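B12-binding domain-containing protein (Kitasatospora setae, PDB 6WTE) probably transfers methyl groups as a radical SAM-family methylase that works by non-radical catalysis, binding cobalamin and a [4Fe-4S] cluster. Local coordinates at residues E287-R292 with A323-R328. Numbering follows the deposited sequence.
Sequences EIVRRR and AAAGCR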
loop_
_atom_site.group_PDB
_atom_site.type_symbol
_atom_site.label_atom_id
_atom_site.label_comp_id
_atom_site.label_asym_id
_atom_site.label_seq_id
_atom_site.Cartn_x
_atom_site.Cartn_y
_atom_site.Cartn_z
ATOM N N GLU A 287 5.299 -21.012 15.124
ATOM C CA GLU A 287 6.340 -20.480 15.998
ATOM C C GLU A 287 5.768 -19.492 17.009
ATOM O O GLU A 287 6.182 -19.484 18.176
ATOM C CB GLU A 287 7.449 -19.834 15.164
ATOM C CG GLU A 287 8.536 -19.156 15.988
ATOM C CD GLU A 287 9.301 -20.122 16.874
ATOM O OE1 GLU A 287 9.195 -21.355 16.679
ATOM O OE2 GLU A 287 10.021 -19.641 17.775
ATOM N N ILE A 288 4.809 -18.662 16.589
ATOM C CA ILE A 288 4.171 -17.737 17.523
ATOM C C ILE A 288 3.487 -18.510 18.641
ATOM O O ILE A 288 3.610 -18.177 19.828
ATOM C CB ILE A 288 3.171 -16.829 16.788
ATOM C CG1 ILE A 288 3.891 -15.908 15.799
ATOM C CG2 ILE A 288 2.378 -16.011 17.792
ATOM C CD1 ILE A 288 2.927 -15.119 14.939
ATOM N N VAL A 289 2.746 -19.552 18.269
ATOM C CA VAL A 289 2.045 -20.369 19.254
ATOM C C VAL A 289 3.036 -21.047 20.186
ATOM O O VAL A 289 2.823 -21.113 21.403
ATOM C CB VAL A 289 1.145 -21.395 18.541
ATOM C CG1 VAL A 289 0.601 -22.415 19.536
ATOM C CG2 VAL A 289 0.016 -20.684 17.826
ATOM N N ARG A 290 4.142 -21.546 19.631
ATOM C CA ARG A 290 5.122 -22.248 20.452
ATOM C C ARG A 290 5.728 -21.324 21.499
ATOM O O ARG A 290 5.884 -21.716 22.660
ATOM C CB ARG A 290 6.226 -22.840 19.574
ATOM C CG ARG A 290 7.241 -23.667 20.351
ATOM C CD ARG A 290 8.536 -23.873 19.573
ATOM N NE ARG A 290 9.302 -22.634 19.427
ATOM C CZ ARG A 290 10.066 -22.113 20.384
ATOM N NH1 ARG A 290 10.163 -22.719 21.560
ATOM N NH2 ARG A 290 10.732 -20.985 20.170
ATOM N N ARG A 291 6.049 -20.085 21.118
ATOM C CA ARG A 291 6.613 -19.152 22.091
ATOM C C ARG A 291 5.588 -18.763 23.145
ATOM O O ARG A 291 5.920 -18.657 24.333
ATOM C CB ARG A 291 7.137 -17.905 21.388
ATOM C CG ARG A 291 8.337 -18.156 20.505
ATOM C CD ARG A 291 9.051 -16.862 20.223
ATOM N NE ARG A 291 10.006 -17.006 19.136
ATOM C CZ ARG A 291 10.832 -16.047 18.740
ATOM N NH1 ARG A 291 10.821 -14.868 19.351
ATOM N NH2 ARG A 291 11.660 -16.265 17.729
ATOM N N ARG A 292 4.338 -18.540 22.728
ATOM C CA ARG A 292 3.285 -18.200 23.679
ATOM C C ARG A 292 3.130 -19.294 24.724
ATOM O O ARG A 292 3.044 -19.021 25.929
ATOM C CB ARG A 292 1.968 -17.976 22.934
ATOM C CG ARG A 292 1.880 -16.629 22.230
ATOM C CD ARG A 292 0.697 -16.574 21.270
ATOM N NE ARG A 292 -0.566 -16.941 21.909
ATOM C CZ ARG A 292 -1.607 -16.123 22.043
ATOM N NH1 ARG A 292 -2.716 -16.547 22.634
ATOM N NH2 ARG A 292 -1.543 -14.882 21.595
ATOM N N ALA A 323 -6.249 -18.745 15.159
ATOM C CA ALA A 323 -6.884 -18.574 16.461
ATOM C C ALA A 323 -5.879 -18.765 17.587
ATOM O O ALA A 323 -5.829 -17.963 18.525
ATOM C CB ALA A 323 -8.057 -19.545 16.612
ATOM N N ALA A 324 -5.041 -19.799 17.491
ATOM C CA ALA A 324 -4.115 -20.099 18.575
ATOM C C ALA A 324 -3.038 -19.033 18.702
ATOM O O ALA A 324 -2.530 -18.797 19.805
ATOM C CB ALA A 324 -3.479 -21.472 18.355
ATOM N N ALA A 325 -2.687 -18.383 17.593
ATOM C CA ALA A 325 -1.631 -17.373 17.585
ATOM C C ALA A 325 -2.087 -16.016 18.103
ATOM O O ALA A 325 -1.240 -15.168 18.402
ATOM C CB ALA A 325 -1.070 -17.210 16.167
ATOM N N GLY A 326 -3.386 -15.778 18.199
ATOM C CA GLY A 326 -3.907 -14.497 18.617
ATOM C C GLY A 326 -4.543 -13.658 17.520
ATOM O O GLY A 326 -4.698 -12.441 17.706
ATOM N N CYS A 327 -4.905 -14.257 16.393
ATOM C CA CYS A 327 -5.575 -13.509 15.343
ATOM C C CYS A 327 -6.943 -13.034 15.819
ATOM O O CYS A 327 -7.745 -13.819 16.337
ATOM C CB CYS A 327 -5.715 -14.376 14.098
ATOM S SG CYS A 327 -6.466 -13.549 12.703
ATOM N N ARG A 328 -7.201 -11.739 15.649
ATOM C CA ARG A 328 -8.492 -11.151 15.970
ATOM C C ARG A 328 -9.329 -10.832 14.741
ATOM O O ARG A 328 -10.556 -10.718 14.863
ATOM C CB ARG A 328 -8.308 -9.863 16.786
ATOM C CG ARG A 328 -7.795 -10.066 18.199
ATOM C CD ARG A 328 -8.799 -10.850 19.034
ATOM N NE ARG A 328 -8.349 -11.003 20.415
ATOM C CZ ARG A 328 -8.815 -10.292 21.435
ATOM N NH1 ARG A 328 -9.757 -9.377 21.235
ATOM N NH2 ARG A 328 -8.345 -10.502 22.659
#
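Val289 presses its CG2 methyl into the last turn of helix 316-325, where CG2 lies 3.6 Å from Ala324 CB and 3.6 Å from the backbone N of Ala325. With CG1 anti to the backbone N (chi1 170°), CG2 falls anti to the carbonyl carbon and is the bump that the small alanines admit: with only CB on each, the helix backbone comes close, and the CA atoms of Val289 and Ala325 are 5.0 Å apart. Ala325 CB in turn meets two methyls, CG2 of Val289 and CG2 of Ile288, each at 4.0 Å. Ile288 CG2 also lies 3.8 Å from Ala325 O; apolar Ile288 suits its buried place, touching Leu303, and Val253 and Met256 of helix 249-261.

Beyond the methyls, Arg292 lays its long side chain over the helix end. The chain bends at chi3 (53°), and Ala325 C lies 3.6 Å above one face of the guanidinium, toward the rim, the plane tilted against the Ala325-Gly326 peptide. On that side Arg292 NH2 is 3.2 Å from Ala325 O and Arg292 NE 3.4 Å from Ala324 O, both at angles poor for a hydrogen bond, though the carbonyls' partial negative charge probably attracts the cation; NH2 also bonds weakly to Leu300 O. An alanine here would probably uncover the Ala325-Gly326 peptide and deprive both carbonyls of their nearby positive charge.

Gly326, at phi 107°, ends the helix in a Schellman motif; a side chain there would jam against the preceding carbonyl and the guanidinium. Helices 278-294 and 316-325 follow parallel strands 266-269 and 304-309 as successive beta-alpha units, packing together outside the partial barrel typical of the radical SAM core.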